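DTDP-glucose 4,6-dehydratase (Klebsiella pneumoniae, PDB 5U4Q) binds NAD in a Rossmann-type domain and probably catalyses the NAD-dependent dehydration of dTDP-glucose to its 4-keto-6-deoxy sugar. Local coordinates at residues 5-10 / 80-85; 19-24 / 52-57; 31-36 / 60-65. All blocks are in the same frame, centred on the assembly; numbering follows the deposited sequence. Where two conformers were deposited one is given.

How the contacts relate
All three contacts build the Rossmann half of the chain, and two of them end at the dinucleotide. Contact 1 (5-10 / 80-85) and contact 3 (31-36 / 60-65) have centres about 11 Å apart and share one parallel sheet, since strands 5-9 and 29-34 are neighbours in it; Val8 N lies 2.9 Å from Val31 O. Contact 1 meets the nicotinamide ribose through Leu85 and passes the adenosine ribose at Gly10; contact 3 binds the adenosine half through Asp34, Asp63 and Leu64. Contact 2 (19-24 / 52-57), its centre about 12 Å from that of contact 1, packs on this sheet: Leu23 CD1 comes within 3.8 Å of Phe6 CD2. The side chain of Leu52 stays about 10 Å from NAD.

Contact 1: 5-10 / 80-85; sequences KFLVTG and DRVIHL. With NAD (nicotinamide-adenine-dinucleotide), chain C.
Strands 5-9 and 81-84 run parallel, their axes 4.7 Å apart at the closest, so paired side chains leave the sheet side by side. Phe6, Val8, Arg81 and Ile83 share the face covered by helix 14-25. There Phe6 CD2 leans on Arg81 CB, and the ring stands 82° from the guanidinium plane, whose NH1 reaches Asp235 in a salt bridge. Further along, Val8 CG2 presses on Ile83 CG2 at 3.4 Å, tighter than usual for two methyls; the Ile83 branch occupies the crowded position between its backbone N and carbonyl carbon. Leu7 and Val82 point together from the other face and touch through CD2 and CG1.

Backbone bonds fix this register, the straightest being Ile83 N to Leu7 O (2.9 Å, 176° at the hydrogen). At the N-terminal end Lys5 N donates to the anti lone pair of Asp80 OD2 (2.8 Å), while Lys5 NZ turns away to Glu77. At the other end chi1 of 77° tucks Thr9 OG1 against the His84 ring edge, 2.7 Å from ND1. The same hydroxyl accepts from Leu85 N at 2.9 Å and also bonds with Ala86 N. Thr9 therefore ties down the chain just where Leu85 O accepts from NAD O3D, an arrangement consistent with holding that carbonyl in place for the nicotinamide ribose.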
loop_
_atom_site.group_PDB
_atom_site.type_symbol
_atom_site.label_atom_id
_atom_site.label_comp_id
_atom_site.label_asym_id
_atom_site.label_seq_id
_atom_site.Cartn_x
_atom_site.Cartn_y
_atom_site.Cartn_z
ATOM N N LYS A 5 -25.320 -4.640 -14.776
ATOM C CA LYS A 5 -24.096 -5.277 -15.264
ATOM C C LYS A 5 -22.984 -5.173 -14.198
ATOM O O LYS A 5 -22.631 -4.084 -13.718
ATOM C CB LYS A 5 -23.624 -4.672 -16.592
ATOM C CG LYS A 5 -22.534 -5.501 -17.265
ATOM C CD LYS A 5 -21.906 -4.819 -18.465
ATOM C CE LYS A 5 -22.819 -4.801 -19.669
ATOM N NZ LYS A 5 -22.204 -4.034 -20.805
ATOM N N PHE A 6 -22.441 -6.329 -13.842
ATOM C CA PHE A 6 -21.372 -6.426 -12.884
ATOM C C PHE A 6 -20.078 -6.890 -13.556
ATOM O O PHE A 6 -20.089 -7.768 -14.424
ATOM C CB PHE A 6 -21.691 -7.514 -11.852
ATOM C CG PHE A 6 -22.833 -7.214 -10.928
ATOM C CD1 PHE A 6 -24.125 -7.380 -11.327
ATOM C CD2 PHE A 6 -22.585 -6.873 -9.599
ATOM C CE1 PHE A 6 -25.174 -7.133 -10.462
ATOM C CE2 PHE A 6 -23.625 -6.648 -8.729
ATOM C CZ PHE A 6 -24.928 -6.756 -9.174
ATOM N N LEU A 7 -18.964 -6.327 -13.121
ATOM C CA LEU A 7 -17.650 -6.858 -13.444
ATOM C C LEU A 7 -17.216 -7.731 -12.262
ATOM O O LEU A 7 -17.248 -7.262 -11.122
ATOM C CB LEU A 7 -16.608 -5.750 -13.565
ATOM C CG LEU A 7 -15.149 -6.166 -13.747
ATOM C CD1 LEU A 7 -14.982 -7.062 -14.985
ATOM C CD2 LEU A 7 -14.232 -4.946 -13.815
ATOM N N VAL A 8 -16.795 -8.956 -12.546
ATOM C CA VAL A 8 -16.203 -9.825 -11.527
ATOM C C VAL A 8 -14.774 -10.088 -11.982
ATOM O O VAL A 8 -14.549 -10.766 -12.986
ATOM C CB VAL A 8 -16.966 -11.152 -11.360
ATOM C CG1 VAL A 8 -16.266 -12.071 -10.348
ATOM C CG2 VAL A 8 -18.401 -10.908 -10.964
ATOM N N THR A 9 -13.786 -9.584 -11.249
ATOM C CA THR A 9 -12.399 -9.879 -11.583
ATOM C C THR A 9 -11.982 -11.126 -10.837
ATOM O O THR A 9 -12.536 -11.451 -9.781
ATOM C CB THR A 9 -11.449 -8.724 -11.280
ATOM O OG1 THR A 9 -11.176 -8.657 -9.880
ATOM C CG2 THR A 9 -12.022 -7.414 -11.802
ATOM N N GLY A 10 -11.060 -11.876 -11.423
ATOM C CA GLY A 10 -10.654 -13.142 -10.809
ATOM C C GLY A 10 -11.760 -14.165 -10.975
ATOM O O GLY A 10 -11.873 -15.098 -10.178
ATOM N N ASP A 80 -22.263 -1.203 -13.793
ATOM C CA ASP A 80 -23.007 -0.635 -12.699
ATOM C C ASP A 80 -22.253 -0.867 -11.393
ATOM O O ASP A 80 -22.159 0.025 -10.571
ATOM C CB ASP A 80 -24.405 -1.241 -12.646
ATOM C CG ASP A 80 -25.191 -0.933 -13.900
ATOM O OD1 ASP A 80 -25.428 0.277 -14.156
ATOM O OD2 ASP A 80 -25.529 -1.866 -14.642
ATOM N N ARG A 81 -21.707 -2.068 -11.201
ATOM C CA ARG A 81 -20.960 -2.383 -10.003
ATOM C C ARG A 81 -19.764 -3.255 -10.340
ATOM O O ARG A 81 -19.729 -3.917 -11.371
ATOM C CB ARG A 81 -21.863 -3.083 -9.007
ATOM C CG ARG A 81 -23.013 -2.156 -8.584
ATOM C CD ARG A 81 -23.847 -2.653 -7.454
ATOM N NE ARG A 81 -25.037 -1.821 -7.384
ATOM C CZ ARG A 81 -26.173 -2.166 -6.785
ATOM N NH1 ARG A 81 -26.320 -3.375 -6.211
ATOM N NH2 ARG A 81 -27.185 -1.314 -6.802
ATOM N N VAL A 82 -18.780 -3.273 -9.442
ATOM C CA VAL A 82 -17.587 -4.070 -9.635
ATOM C C VAL A 82 -17.302 -4.823 -8.359
ATOM O O VAL A 82 -17.380 -4.247 -7.283
ATOM C CB VAL A 82 -16.377 -3.173 -9.959
ATOM C CG1 VAL A 82 -15.078 -3.966 -9.997
ATOM C CG2 VAL A 82 -16.598 -2.417 -11.268
ATOM N N ILE A 83 -17.012 -6.124 -8.498
ATOM C CA ILE A 83 -16.530 -6.968 -7.384
ATOM C C ILE A 83 -15.129 -7.404 -7.789
ATOM O O ILE A 83 -14.931 -8.180 -8.746
ATOM C CB ILE A 83 -17.474 -8.134 -7.006
ATOM C CG1 ILE A 83 -16.849 -9.017 -5.922
ATOM C CG2 ILE A 83 -17.837 -8.988 -8.188
ATOM C CD1 ILE A 83 -16.568 -8.353 -4.597
ATOM N N HIS A 84 -14.127 -6.833 -7.119
ATOM C CA HIS A 84 -12.740 -7.064 -7.458
ATOM C C HIS A 84 -12.128 -8.093 -6.532
ATOM O O HIS A 84 -11.923 -7.845 -5.336
ATOM C CB HIS A 84 -11.978 -5.733 -7.419
ATOM C CG HIS A 84 -10.519 -5.881 -7.651
ATOM N ND1 HIS A 84 -10.005 -6.525 -8.755
ATOM C CD2 HIS A 84 -9.457 -5.480 -6.916
ATOM C CE1 HIS A 84 -8.692 -6.524 -8.684
ATOM N NE2 HIS A 84 -8.332 -5.901 -7.577
ATOM N N LEU A 85 -11.804 -9.235 -7.127
ATOM C CA LEU A 85 -11.235 -10.377 -6.402
ATOM C C LEU A 85 -9.870 -10.808 -6.943
ATOM O O LEU A 85 -9.104 -11.460 -6.245
ATOM C CB LEU A 85 -12.215 -11.541 -6.422
ATOM C CG LEU A 85 -13.566 -11.245 -5.773
ATOM C CD1 LEU A 85 -14.624 -12.264 -6.181
ATOM C CD2 LEU A 85 -13.469 -11.134 -4.261
HETATM P PA NAD C . -7.759 -17.572 -6.642
HETATM O O1A NAD C . -8.490 -18.850 -6.786
HETATM O O2A NAD C . -6.259 -17.509 -6.855
HETATM O O5B NAD C . -8.492 -16.490 -7.594
HETATM C C5B NAD C . -7.918 -15.255 -8.004
HETATM C C4B NAD C . -7.966 -15.198 -9.521
HETATM O O4B NAD C . -7.318 -13.957 -9.861
HETATM C C3B NAD C . -7.207 -16.329 -10.201
HETATM O O3B NAD C . -8.017 -17.168 -11.039
HETATM C C2B NAD C . -6.108 -15.588 -10.963
HETATM O O2B NAD C . -5.810 -16.175 -12.245
HETATM C C1B NAD C . -6.608 -14.149 -11.059
HETATM N N9A NAD C . -5.527 -13.156 -11.175
HETATM C C8A NAD C . -4.434 -13.044 -10.385
HETATM N N7A NAD C . -3.657 -12.044 -10.806
HETATM C C5A NAD C . -4.262 -11.488 -11.868
HETATM C C6A NAD C . -3.933 -10.400 -12.811
HETATM N N6A NAD C . -2.828 -9.677 -12.692
HETATM N N1A NAD C . -4.818 -10.170 -13.782
HETATM C C2A NAD C . -5.943 -10.881 -13.947
HETATM N N3A NAD C . -6.293 -11.906 -13.143
HETATM C C4A NAD C . -5.476 -12.229 -12.106
HETATM O O3 NAD C . -7.958 -16.937 -5.173
HETATM P PN NAD C . -9.318 -16.665 -4.356
HETATM O O1N NAD C . -10.528 -16.850 -5.174
HETATM O O2N NAD C . -9.100 -17.395 -3.031
HETATM O O5D NAD C . -9.097 -15.116 -4.050
HETATM C C5D NAD C . -9.999 -14.070 -4.398
HETATM C C4D NAD C . -9.578 -12.853 -3.590
HETATM O O4D NAD C . -9.884 -13.068 -2.193
HETATM C C3D NAD C . -8.109 -12.447 -3.628
HETATM O O3D NAD C . -8.052 -11.019 -3.681
HETATM C C2D NAD C . -7.549 -12.891 -2.297
HETATM O O2D NAD C . -6.458 -12.071 -1.830
HETATM C C1D NAD C . -8.751 -12.779 -1.382
HETATM N N1N NAD C . -8.700 -13.734 -0.258
HETATM C C2N NAD C . -9.048 -15.036 -0.381
HETATM C C3N NAD C . -8.989 -15.917 0.712
HETATM C C7N NAD C . -9.364 -17.404 0.651
HETATM O O7N NAD C . -9.439 -18.056 1.703
HETATM N N7N NAD C . -9.579 -18.062 -0.500
HETATM C C4N NAD C . -8.534 -15.442 1.922
HETATM C C5N NAD C . -8.167 -14.108 2.032
HETATM C C6N NAD C . -8.233 -13.267 0.926
#

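Contact 2: 19-24 / 52-57; sequences IAQRLL and LAYPAF
Leu24, on helix 14-25, sits at the centre of this contact, and the connection from helix 42-50 to strand 57-61 curls round it. Its chi1 of -70° sets CG anti to the carbonyl carbon, spreading the two methyls among three residues. CD1 lies 3.7 Å from Phe57 CB and 3.8 Å from Tyr54 CD1, whereas CD2 rests on the backbone and CB of Ala56. Leu24 CB stands over the centre of the Tyr54 ring, 4.2 Å from its centroid and 11° off the normal, a CH-pi contact. A type I beta turn from Tyr54 to Phe57 brings these residues together.

One helical turn before Leu24, at Ala20 and Gln21, the helix receives Leu52: its CD2 lies 3.6 Å from Gln21 N, and both of its methyls meet Ala20 CB. Leu52 CB also covers one face of the Phe57 ring.

Packing loosens toward Gln21 and the far end of Tyr54. Gln21 runs outward with CG anti to the backbone N (chi1 180°), passing 4.4 Å from Tyr54 OH. A water accepts from Gln21 NE2 at 2.7 Å and lies 2.9 Å from Tyr54 OH. No direct hydrogen bond joins the segments; the polar link found is this one water bridge between two partly exposed side chains. Leu24 and Phe57 also touch Val30 of strand 29-34, so apolar packing fastens the first Rossmann helix to the start of strand 57-61.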
loop_
_atom_site.group_PDB
_atom_site.type_symbol
_atom_site.label_atom_id
_atom_site.label_comp_id
_atom_site.label_asym_id
_atom_site.label_seq_id
_atom_site.Cartn_x
_atom_site.Cartn_y
_atom_site.Cartn_z
ATOM N N ILE A 19 -19.037 -16.077 -7.044
ATOM C CA ILE A 19 -19.759 -14.814 -7.061
ATOM C C ILE A 19 -20.395 -14.631 -8.444
ATOM O O ILE A 19 -21.576 -14.323 -8.541
ATOM C CB ILE A 19 -18.847 -13.614 -6.712
ATOM C CG1 ILE A 19 -18.297 -13.745 -5.279
ATOM C CG2 ILE A 19 -19.597 -12.290 -6.887
ATOM C CD1 ILE A 19 -19.324 -13.822 -4.222
ATOM N N ALA A 20 -19.617 -14.865 -9.500
ATOM C CA ALA A 20 -20.183 -14.719 -10.862
ATOM C C ALA A 20 -21.369 -15.666 -11.063
ATOM O O ALA A 20 -22.410 -15.281 -11.601
ATOM C CB ALA A 20 -19.126 -15.004 -11.882
ATOM N N GLN A 21 -21.225 -16.920 -10.628
ATOM C CA GLN A 21 -22.301 -17.898 -10.797
ATOM C C GLN A 21 -23.598 -17.439 -10.082
ATOM O O GLN A 21 -24.702 -17.536 -10.629
ATOM C CB GLN A 21 -21.837 -19.260 -10.262
ATOM C CG GLN A 21 -22.860 -20.370 -10.375
ATOM C CD GLN A 21 -22.313 -21.658 -9.813
ATOM O OE1 GLN A 21 -21.988 -21.756 -8.593
ATOM N NE2 GLN A 21 -22.181 -22.641 -10.668
ATOM N N ARG A 22 -23.458 -16.945 -8.858
ATOM C CA ARG A 22 -24.614 -16.485 -8.102
ATOM C C ARG A 22 -25.281 -15.291 -8.785
ATOM O O ARG A 22 -26.510 -15.219 -8.885
ATOM C CB ARG A 22 -24.206 -16.153 -6.663
ATOM C CG ARG A 22 -25.295 -15.553 -5.812
ATOM C CD ARG A 22 -26.498 -16.464 -5.588
ATOM N NE ARG A 22 -27.505 -15.749 -4.809
ATOM C CZ ARG A 22 -27.531 -15.681 -3.475
ATOM N NH1 ARG A 22 -26.630 -16.318 -2.742
ATOM N NH2 ARG A 22 -28.468 -14.972 -2.872
ATOM N N LEU A 23 -24.473 -14.356 -9.272
ATOM C CA LEU A 23 -25.027 -13.152 -9.897
ATOM C C LEU A 23 -25.759 -13.527 -11.180
ATOM O O LEU A 23 -26.821 -12.972 -11.475
ATOM C CB LEU A 23 -23.958 -12.099 -10.165
ATOM C CG LEU A 23 -23.303 -11.460 -8.922
ATOM C CD1 LEU A 23 -22.079 -10.655 -9.309
ATOM C CD2 LEU A 23 -24.313 -10.621 -8.147
ATOM N N LEU A 24 -25.197 -14.479 -11.914
ATOM C CA LEU A 24 -25.870 -14.968 -13.130
ATOM C C LEU A 24 -27.174 -15.617 -12.788
ATOM O O LEU A 24 -28.189 -15.430 -13.515
ATOM C CB LEU A 24 -24.973 -15.925 -13.903
ATOM C CG LEU A 24 -23.784 -15.255 -14.559
ATOM C CD1 LEU A 24 -22.672 -16.227 -14.922
ATOM C CD2 LEU A 24 -24.229 -14.429 -15.771
ATOM N N LEU A 52 -19.583 -21.255 -16.043
ATOM C CA LEU A 52 -20.167 -19.917 -16.159
ATOM C C LEU A 52 -20.735 -19.661 -17.552
ATOM O O LEU A 52 -21.017 -18.507 -17.891
ATOM C CB LEU A 52 -19.153 -18.829 -15.833
ATOM C CG LEU A 52 -18.599 -18.866 -14.396
ATOM C CD1 LEU A 52 -17.522 -17.829 -14.253
ATOM C CD2 LEU A 52 -19.713 -18.612 -13.401
ATOM N N ALA A 53 -20.928 -20.720 -18.339
ATOM C CA ALA A 53 -21.508 -20.567 -19.686
ATOM C C ALA A 53 -23.007 -20.259 -19.558
ATOM O O ALA A 53 -23.825 -21.153 -19.392
ATOM C CB ALA A 53 -21.289 -21.826 -20.531
ATOM N N TYR A 54 -23.323 -18.976 -19.570
ATOM C CA TYR A 54 -24.671 -18.480 -19.516
ATOM C C TYR A 54 -24.754 -17.376 -20.561
ATOM O O TYR A 54 -23.775 -16.683 -20.815
ATOM C CB TYR A 54 -24.968 -17.831 -18.155
ATOM C CG TYR A 54 -25.134 -18.776 -16.976
ATOM C CD1 TYR A 54 -24.039 -19.410 -16.399
ATOM C CD2 TYR A 54 -26.378 -18.984 -16.391
ATOM C CE1 TYR A 54 -24.189 -20.248 -15.303
ATOM C CE2 TYR A 54 -26.532 -19.808 -15.297
ATOM C CZ TYR A 54 -25.437 -20.441 -14.755
ATOM O OH TYR A 54 -25.593 -21.274 -13.672
ATOM N N PRO A 55 -25.943 -17.151 -21.133
ATOM C CA PRO A 55 -26.040 -16.101 -22.146
ATOM C C PRO A 55 -25.688 -14.702 -21.622
ATOM O O PRO A 55 -25.201 -13.866 -22.404
ATOM C CB PRO A 55 -27.502 -16.171 -22.608
ATOM C CG PRO A 55 -28.200 -17.035 -21.622
ATOM C CD PRO A 55 -27.181 -17.898 -20.960
ATOM N N ALA A 56 -25.927 -14.453 -20.332
ATOM C CA ALA A 56 -25.633 -13.151 -19.723
ATOM C C ALA A 56 -24.188 -13.022 -19.204
ATOM O O ALA A 56 -23.857 -12.022 -18.570
ATOM C CB ALA A 56 -26.595 -12.905 -18.601
ATOM N N PHE A 57 -23.353 -14.012 -19.486
ATOM C CA PHE A 57 -21.946 -13.995 -19.082
ATOM C C PHE A 57 -21.039 -13.847 -20.268
ATOM O O PHE A 57 -21.246 -14.496 -21.296
ATOM C CB PHE A 57 -21.562 -15.282 -18.351
ATOM C CG PHE A 57 -20.127 -15.324 -17.892
ATOM C CD1 PHE A 57 -19.714 -14.528 -16.834
ATOM C CD2 PHE A 57 -19.177 -16.134 -18.526
ATOM C CE1 PHE A 57 -18.393 -14.539 -16.410
ATOM C CE2 PHE A 57 -17.860 -16.170 -18.080
ATOM C CZ PHE A 57 -17.468 -15.353 -17.021
HETATM O O HOH W 1 -23.162 -22.832 -13.193
#

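Contact 3: 31-36 / 60-65; sequences VGIDNM and QQLDLA. With NAD (nicotinamide-adenine-dinucleotide), chain C.
In the backbone, strands 29-34 and 57-61, joined through helix 42-50 in a beta-alpha-beta unit, run parallel: Gln60 N donates nearly along the Gly32 carbonyl axis at 3.0 Å. At the end of the pairing the bond is less regular: Leu62 N meets Asp34 O from 54° above the carbonyl plane.

Apolar contact is slight. Ile33 CD1 reaches Leu62 CD2 at 4.2 Å and Leu64 CD2 slightly farther off.

Among polar side chains, Asn35 and Asp63 lie alongside one another, and ND2 donates to Asp63 OD2 (3.0 Å, 171°), staying in its own amide plane while meeting the carboxylate from above. That bond holds the Asn35 amide against the adenine, ND2 3.3 Å from NAD C6A. Each aspartate also closes an Asx turn, Asp34 OD1 with Met36 N (a selenomethionine) and Asp63 OD1 with Ala65 N.

Asp34 takes both adenosine ribose hydroxyls, O2B on OD1 at 2.5 Å and O3B on OD2 at 2.7 Å, and Ala12 N also bonds OD2. NAD N6A donates to Asp63 OD1 (2.9 Å). Leu64 N donates to NAD N1A (3.0 Å). A carboxylate gripping both hydroxyls is characteristic of NAD-binding Rossmann folds and would probably disfavour the 2'-phosphate of NADP.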
loop_
_atom_site.group_PDB
_atom_site.type_symbol
_atom_site.label_atom_id
_atom_site.label_comp_id
_atom_site.label_asym_id
_atom_site.label_seq_id
_atom_site.Cartn_x
_atom_site.Cartn_y
_atom_site.Cartn_z
ATOM N N VAL A 31 -19.630 -9.650 -16.591
ATOM C CA VAL A 31 -18.416 -9.803 -17.356
ATOM C C VAL A 31 -17.376 -10.284 -16.341
ATOM O O VAL A 31 -17.192 -9.660 -15.285
ATOM C CB VAL A 31 -17.937 -8.502 -18.015
ATOM C CG1 VAL A 31 -16.598 -8.708 -18.698
ATOM C CG2 VAL A 31 -19.010 -7.999 -18.985
ATOM N N GLY A 32 -16.741 -11.389 -16.664
ATOM C CA GLY A 32 -15.674 -11.960 -15.839
ATOM C C GLY A 32 -14.351 -11.752 -16.536
ATOM O O GLY A 32 -14.267 -11.887 -17.764
ATOM N N ILE A 33 -13.314 -11.366 -15.779
ATOM C CA ILE A 33 -11.971 -11.300 -16.318
ATOM C C ILE A 33 -11.016 -12.096 -15.437
ATOM O O ILE A 33 -11.258 -12.248 -14.232
ATOM C CB ILE A 33 -11.466 -9.855 -16.517
ATOM C CG1 ILE A 33 -11.266 -9.116 -15.191
ATOM C CG2 ILE A 33 -12.415 -9.087 -17.420
ATOM C CD1 ILE A 33 -10.548 -7.788 -15.333
ATOM N N ASP A 34 -9.952 -12.627 -16.044
ATOM C CA ASP A 34 -8.942 -13.376 -15.339
ATOM C C ASP A 34 -7.779 -13.499 -16.302
ATOM O O ASP A 34 -8.001 -13.556 -17.498
ATOM C CB ASP A 34 -9.515 -14.745 -14.972
ATOM C CG ASP A 34 -8.779 -15.398 -13.831
ATOM O OD1 ASP A 34 -7.583 -15.756 -14.010
ATOM O OD2 ASP A 34 -9.417 -15.560 -12.755
ATOM N N ASN A 35 -6.565 -13.553 -15.786
ATOM C CA ASN A 35 -5.412 -13.766 -16.669
ATOM C C ASN A 35 -5.014 -15.225 -16.808
ATOM O O ASN A 35 -4.028 -15.525 -17.498
ATOM C CB ASN A 35 -4.227 -12.886 -16.267
ATOM C CG ASN A 35 -3.543 -13.318 -14.986
ATOM O OD1 ASN A 35 -3.991 -14.229 -14.287
ATOM N ND2 ASN A 35 -2.424 -12.667 -14.684
HETATM N N MSE A 36 -5.751 -16.127 -16.153
HETATM C CA MSE A 36 -5.521 -17.578 -16.257
HETATM C C MSE A 36 -4.101 -17.918 -15.905
HETATM O O MSE A 36 -3.487 -18.765 -16.548
HETATM C CB MSE A 36 -5.884 -18.086 -17.667
HETATM C CG MSE A 36 -7.274 -17.648 -18.117
HETATM SE SE MSE A 36 -8.691 -18.292 -16.912
HETATM C CE MSE A 36 -8.752 -20.174 -17.435
ATOM N N GLN A 60 -13.385 -12.311 -20.574
ATOM C CA GLN A 60 -12.241 -11.715 -21.279
ATOM C C GLN A 60 -10.961 -12.059 -20.521
ATOM O O GLN A 60 -10.858 -11.782 -19.317
ATOM C CB GLN A 60 -12.383 -10.196 -21.412
ATOM C CG GLN A 60 -13.597 -9.749 -22.206
ATOM C CD GLN A 60 -13.654 -8.241 -22.409
ATOM O OE1 GLN A 60 -12.675 -7.532 -22.191
ATOM N NE2 GLN A 60 -14.812 -7.750 -22.839
ATOM N N GLN A 61 -10.000 -12.687 -21.204
ATOM C CA GLN A 61 -8.719 -12.979 -20.608
ATOM C C GLN A 61 -7.973 -11.665 -20.670
ATOM O O GLN A 61 -7.693 -11.128 -21.763
ATOM C CB GLN A 61 -7.984 -14.100 -21.338
ATOM C CG GLN A 61 -6.663 -14.409 -20.668
ATOM C CD GLN A 61 -5.963 -15.650 -21.175
ATOM O OE1 GLN A 61 -6.568 -16.516 -21.788
ATOM N NE2 GLN A 61 -4.681 -15.755 -20.864
ATOM N N LEU A 62 -7.684 -11.111 -19.504
ATOM C CA LEU A 62 -7.128 -9.783 -19.385
ATOM C C LEU A 62 -6.339 -9.707 -18.103
ATOM O O LEU A 62 -6.780 -10.250 -17.071
ATOM C CB LEU A 62 -8.285 -8.776 -19.321
ATOM C CG LEU A 62 -8.027 -7.300 -19.221
ATOM C CD1 LEU A 62 -7.258 -6.801 -20.422
ATOM C CD2 LEU A 62 -9.364 -6.581 -19.123
ATOM N N ASP A 63 -5.198 -9.043 -18.156
ATOM C CA ASP A 63 -4.382 -8.817 -16.992
ATOM C C ASP A 63 -4.759 -7.484 -16.362
ATOM O O ASP A 63 -4.931 -6.478 -17.041
ATOM C CB ASP A 63 -2.909 -8.819 -17.350
ATOM C CG ASP A 63 -2.044 -9.177 -16.177
ATOM O OD1 ASP A 63 -2.008 -8.389 -15.215
ATOM O OD2 ASP A 63 -1.432 -10.280 -16.230
ATOM N N LEU A 64 -4.882 -7.472 -15.038
ATOM C CA LEU A 64 -5.192 -6.243 -14.288
ATOM C C LEU A 64 -4.187 -5.114 -14.553
ATOM O O LEU A 64 -4.557 -3.938 -14.471
ATOM C CB LEU A 64 -5.186 -6.524 -12.787
ATOM C CG LEU A 64 -6.245 -7.420 -12.192
ATOM C CD1 LEU A 64 -5.884 -7.615 -10.732
ATOM C CD2 LEU A 64 -7.637 -6.805 -12.352
ATOM N N ALA A 65 -2.950 -5.498 -14.888
ATOM C CA ALA A 65 -1.877 -4.546 -15.115
ATOM C C ALA A 65 -1.832 -3.987 -16.529
ATOM O O ALA A 65 -1.013 -3.109 -16.805
ATOM C CB ALA A 65 -0.558 -5.205 -14.788
HETATM P PA NAD C . -7.759 -17.572 -6.642
HETATM O O1A NAD C . -8.490 -18.850 -6.786
HETATM O O2A NAD C . -6.259 -17.509 -6.855
HETATM O O5B NAD C . -8.492 -16.490 -7.594
HETATM C C5B NAD C . -7.918 -15.255 -8.004
HETATM C C4B NAD C . -7.966 -15.198 -9.521
HETATM O O4B NAD C . -7.318 -13.957 -9.861
HETATM C C3B NAD C . -7.207 -16.329 -10.201
HETATM O O3B NAD C . -8.017 -17.168 -11.039
HETATM C C2B NAD C . -6.108 -15.588 -10.963
HETATM O O2B NAD C . -5.810 -16.175 -12.245
HETATM C C1B NAD C . -6.608 -14.149 -11.059
HETATM N N9A NAD C . -5.527 -13.156 -11.175
HETATM C C8A NAD C . -4.434 -13.044 -10.385
HETATM N N7A NAD C . -3.657 -12.044 -10.806
HETATM C C5A NAD C . -4.262 -11.488 -11.868
HETATM C C6A NAD C . -3.933 -10.400 -12.811
HETATM N N6A NAD C . -2.828 -9.677 -12.692
HETATM N N1A NAD C . -4.818 -10.170 -13.782
HETATM C C2A NAD C . -5.943 -10.881 -13.947
HETATM N N3A NAD C . -6.293 -11.906 -13.143
HETATM C C4A NAD C . -5.476 -12.229 -12.106
HETATM O O3 NAD C . -7.958 -16.937 -5.173
HETATM P PN NAD C . -9.318 -16.665 -4.356
HETATM O O1N NAD C . -10.528 -16.850 -5.174
HETATM O O2N NAD C . -9.100 -17.395 -3.031
HETATM O O5D NAD C . -9.097 -15.116 -4.050
HETATM C C5D NAD C . -9.999 -14.070 -4.398
HETATM C C4D NAD C . -9.578 -12.853 -3.590
HETATM O O4D NAD C . -9.884 -13.068 -2.193
HETATM C C3D NAD C . -8.109 -12.447 -3.628
HETATM O O3D NAD C . -8.052 -11.019 -3.681
HETATM C C2D NAD C . -7.549 -12.891 -2.297
HETATM O O2D NAD C . -6.458 -12.071 -1.830
HETATM C C1D NAD C . -8.751 -12.779 -1.382
HETATM N N1N NAD C . -8.700 -13.734 -0.258
HETATM C C2N NAD C . -9.048 -15.036 -0.381
HETATM C C3N NAD C . -8.989 -15.917 0.712
HETATM C C7N NAD C . -9.364 -17.404 0.651
HETATM O O7N NAD C . -9.439 -18.056 1.703
HETATM N N7N NAD C . -9.579 -18.062 -0.500
HETATM C C4N NAD C . -8.534 -15.442 1.922
HETATM C C5N NAD C . -8.167 -14.108 2.032
HETATM C C6N NAD C . -8.233 -13.267 0.926
#